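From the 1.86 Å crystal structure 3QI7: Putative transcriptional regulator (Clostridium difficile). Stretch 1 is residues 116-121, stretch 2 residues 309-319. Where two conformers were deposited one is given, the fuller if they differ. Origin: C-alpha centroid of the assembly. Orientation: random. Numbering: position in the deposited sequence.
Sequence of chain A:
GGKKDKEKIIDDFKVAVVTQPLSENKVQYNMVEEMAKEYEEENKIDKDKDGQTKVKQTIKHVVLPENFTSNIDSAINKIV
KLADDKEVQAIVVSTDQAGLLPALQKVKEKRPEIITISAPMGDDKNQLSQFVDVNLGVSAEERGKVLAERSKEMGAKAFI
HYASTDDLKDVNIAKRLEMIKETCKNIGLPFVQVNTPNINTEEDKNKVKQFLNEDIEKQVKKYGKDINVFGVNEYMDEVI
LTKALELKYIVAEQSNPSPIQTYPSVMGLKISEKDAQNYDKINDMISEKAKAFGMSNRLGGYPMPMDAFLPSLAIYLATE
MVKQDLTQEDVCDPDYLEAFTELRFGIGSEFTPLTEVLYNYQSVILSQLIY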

# COMPACT_ATOMS: atom_id res chain seq x y z
N THR A 116 -19.93 -3.03 1.36
CA THR A 116 -18.93 -2.69 0.33
C THR A 116 -17.72 -1.93 0.89
O THR A 116 -17.88 -1.02 1.71
CB THR A 116 -19.58 -1.88 -0.81
OG1 THR A 116 -20.31 -0.78 -0.27
CG2 THR A 116 -20.53 -2.80 -1.63
N ILE A 117 -16.52 -2.32 0.47
CA ILE A 117 -15.29 -1.79 1.02
C ILE A 117 -14.29 -1.55 -0.12
O ILE A 117 -14.02 -2.46 -0.92
CB ILE A 117 -14.66 -2.78 2.03
CG1 ILE A 117 -15.68 -3.25 3.06
CG2 ILE A 117 -13.40 -2.17 2.70
CD1 ILE A 117 -15.12 -4.12 4.13
N SER A 118 -13.81 -0.32 -0.23
CA SER A 118 -12.69 0.01 -1.12
C SER A 118 -11.40 -0.16 -0.29
O SER A 118 -11.31 0.28 0.89
CB SER A 118 -12.85 1.42 -1.73
OG SER A 118 -12.79 2.47 -0.74
N ALA A 119 -10.40 -0.78 -0.89
CA ALA A 119 -9.18 -1.11 -0.19
C ALA A 119 -7.93 -1.35 -1.09
O ALA A 119 -7.31 -2.40 -1.04
CB ALA A 119 -9.46 -2.28 0.73
N PRO A 120 -7.52 -0.35 -1.90
CA PRO A 120 -8.16 0.93 -2.16
C PRO A 120 -8.96 0.88 -3.44
O PRO A 120 -9.00 -0.16 -4.09
CB PRO A 120 -6.95 1.87 -2.35
CG PRO A 120 -5.97 0.97 -3.20
CD PRO A 120 -6.22 -0.46 -2.62
N MSE A 121 -9.64 1.97 -3.79
CA MSE A 121 -10.10 2.18 -5.18
C MSE A 121 -9.53 3.54 -5.66
O MSE A 121 -9.18 4.40 -4.85
CB MSE A 121 -11.62 2.13 -5.27
CG MSE A 121 -12.16 0.68 -5.26
SE MSE A 121 -14.11 0.57 -4.99
CE MSE A 121 -14.75 1.41 -6.65
N PHE A 309 -1.41 -5.03 2.87
CA PHE A 309 -2.15 -4.65 4.06
C PHE A 309 -3.60 -4.23 3.82
O PHE A 309 -4.48 -4.71 4.53
CB PHE A 309 -1.38 -3.57 4.87
CG PHE A 309 -2.09 -3.14 6.10
CD1 PHE A 309 -2.10 -3.95 7.23
CD2 PHE A 309 -2.83 -1.95 6.12
CE1 PHE A 309 -2.78 -3.55 8.39
CE2 PHE A 309 -3.51 -1.53 7.26
CZ PHE A 309 -3.51 -2.35 8.39
N LEU A 310 -3.86 -3.33 2.88
CA LEU A 310 -5.21 -2.80 2.72
C LEU A 310 -6.22 -3.92 2.41
O LEU A 310 -7.24 -4.03 3.10
CB LEU A 310 -5.29 -1.68 1.67
CG LEU A 310 -4.61 -0.37 2.08
CD1 LEU A 310 -4.36 0.52 0.84
CD2 LEU A 310 -5.40 0.36 3.21
N PRO A 311 -5.94 -4.75 1.39
CA PRO A 311 -6.91 -5.83 1.12
C PRO A 311 -7.03 -6.86 2.28
O PRO A 311 -8.13 -7.31 2.57
CB PRO A 311 -6.39 -6.47 -0.18
CG PRO A 311 -4.98 -6.11 -0.22
CD PRO A 311 -4.86 -4.75 0.39
N SER A 312 -5.93 -7.20 2.94
CA SER A 312 -6.01 -8.13 4.07
C SER A 312 -6.80 -7.54 5.24
O SER A 312 -7.59 -8.25 5.87
CB SER A 312 -4.63 -8.57 4.54
OG SER A 312 -4.76 -9.66 5.43
N LEU A 313 -6.59 -6.26 5.55
CA LEU A 313 -7.37 -5.58 6.59
C LEU A 313 -8.84 -5.53 6.20
O LEU A 313 -9.72 -5.78 7.03
CB LEU A 313 -6.86 -4.15 6.83
CG LEU A 313 -7.74 -3.23 7.69
CD1 LEU A 313 -7.87 -3.82 9.10
CD2 LEU A 313 -7.24 -1.77 7.77
N ALA A 314 -9.11 -5.17 4.94
CA ALA A 314 -10.51 -5.08 4.45
C ALA A 314 -11.23 -6.43 4.54
O ALA A 314 -12.40 -6.49 4.94
CB ALA A 314 -10.57 -4.52 3.00
N ILE A 315 -10.53 -7.51 4.19
CA ILE A 315 -11.15 -8.85 4.31
C ILE A 315 -11.51 -9.19 5.78
O ILE A 315 -12.61 -9.66 6.07
CB ILE A 315 -10.24 -9.94 3.69
CG1 ILE A 315 -10.15 -9.72 2.17
CG2 ILE A 315 -10.78 -11.35 4.00
CD1 ILE A 315 -8.92 -10.33 1.56
N TYR A 316 -10.57 -8.95 6.70
CA TYR A 316 -10.79 -9.23 8.13
C TYR A 316 -11.93 -8.39 8.68
O TYR A 316 -12.73 -8.87 9.49
CB TYR A 316 -9.52 -8.95 8.96
CG TYR A 316 -8.43 -10.00 8.88
CD1 TYR A 316 -8.71 -11.36 8.98
CD2 TYR A 316 -7.12 -9.64 8.75
CE1 TYR A 316 -7.68 -12.33 8.92
CE2 TYR A 316 -6.10 -10.57 8.69
CZ TYR A 316 -6.38 -11.92 8.78
OH TYR A 316 -5.33 -12.81 8.71
N LEU A 317 -12.02 -7.13 8.23
CA LEU A 317 -13.08 -6.22 8.68
C LEU A 317 -14.43 -6.69 8.17
O LEU A 317 -15.41 -6.73 8.93
CB LEU A 317 -12.80 -4.80 8.16
CG LEU A 317 -13.22 -3.57 8.94
CD1 LEU A 317 -12.99 -3.68 10.46
CD2 LEU A 317 -12.44 -2.38 8.34
N ALA A 318 -14.50 -6.99 6.87
CA ALA A 318 -15.74 -7.49 6.28
C ALA A 318 -16.23 -8.72 7.05
O ALA A 318 -17.39 -8.79 7.45
CB ALA A 318 -15.55 -7.83 4.79
N THR A 319 -15.36 -9.69 7.26
CA THR A 319 -15.71 -10.91 8.02
C THR A 319 -16.27 -10.60 9.42
O THR A 319 -17.31 -11.14 9.85
CB THR A 319 -14.49 -11.85 8.12
OG1 THR A 319 -14.09 -12.19 6.79
CG2 THR A 319 -14.81 -13.13 8.92

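The helix of residues 309–319 packs against the end of the strand 116–118 and the loop that follows it through van der Waals contacts, most of them between apolar side chains; no hydrogen bond joins the two stretches, and together they bury 288 Å² of surface. Phe309, at the start of this segment, takes no part; its side chain is out of reach of the other stretch. Contact begins at Leu310, whose CA lies 5.2 Å from the CA of Ala119, the closest pair of CA atoms across the two stretches. Its CA-to-CB bond points toward the loop, and the side chain, in the m,t rotamer, places Leu310 CD1 4.0 Å from Pro120 CD. The CB of Leu310 also sits 4.3 Å from Ala119 CB and 3.5 Å from Ala119 O. The cis peptide bond before Pro120 belongs to this same turn, where the proline ring offers a compact apolar surface to the leucine.

Pro311 follows, and the helix is kinked here because its nitrogen carries no hydrogen and makes no bond to the preceding turn. Ala119 O lies 3.6 Å from Pro311 N, a van der Waals approach, since this nitrogen has no proton to donate. Ser312 and Leu313 make no contact with the strand or loop, although Leu313 N continues the helical bonding by donating to Phe309 O at 2.8 Å.

One turn beyond Leu310, Ala314 again points toward the other stretch and forms the tightest contact of the pairing: its CB is 3.4 Å from Ala119 CB. With a methyl group on each side, helix and loop come very close. The same Ala314 CB lies 3.7 Å from Ile117 CG2, so this small residue touches both the strand and the loop. Ile117 and Ala119 direct their CA-to-CB bonds toward the helix, whereas that of the intervening Ser118 points away, in keeping with the alternation of an extended chain; the hydroxyl of Ser118 is hydrogen-bonded elsewhere in the structure.

Ile315 points away and Tyr316 is out of reach. Leu317 is directed toward the strand, but its nearest side-chain atom, Leu317 CB, stays 4.7 Å from Ile117 CD1, and it loses only a little surface to it. The last contact is made by Ala318, one turn after Ala314, where Ala318 CB meets Ile117 CD1 at 3.8 Å. Ile117, with chi1 m and chi2 t, thus spans two successive turns: its CG2 lies against Ala314 CB, and its CD1 reaches both Ala314 O (3.7 Å) and Ala318 CB. The small side chains of these alanines leave room for the branched isoleucine beside the helix. Thr319 lies beyond the contact.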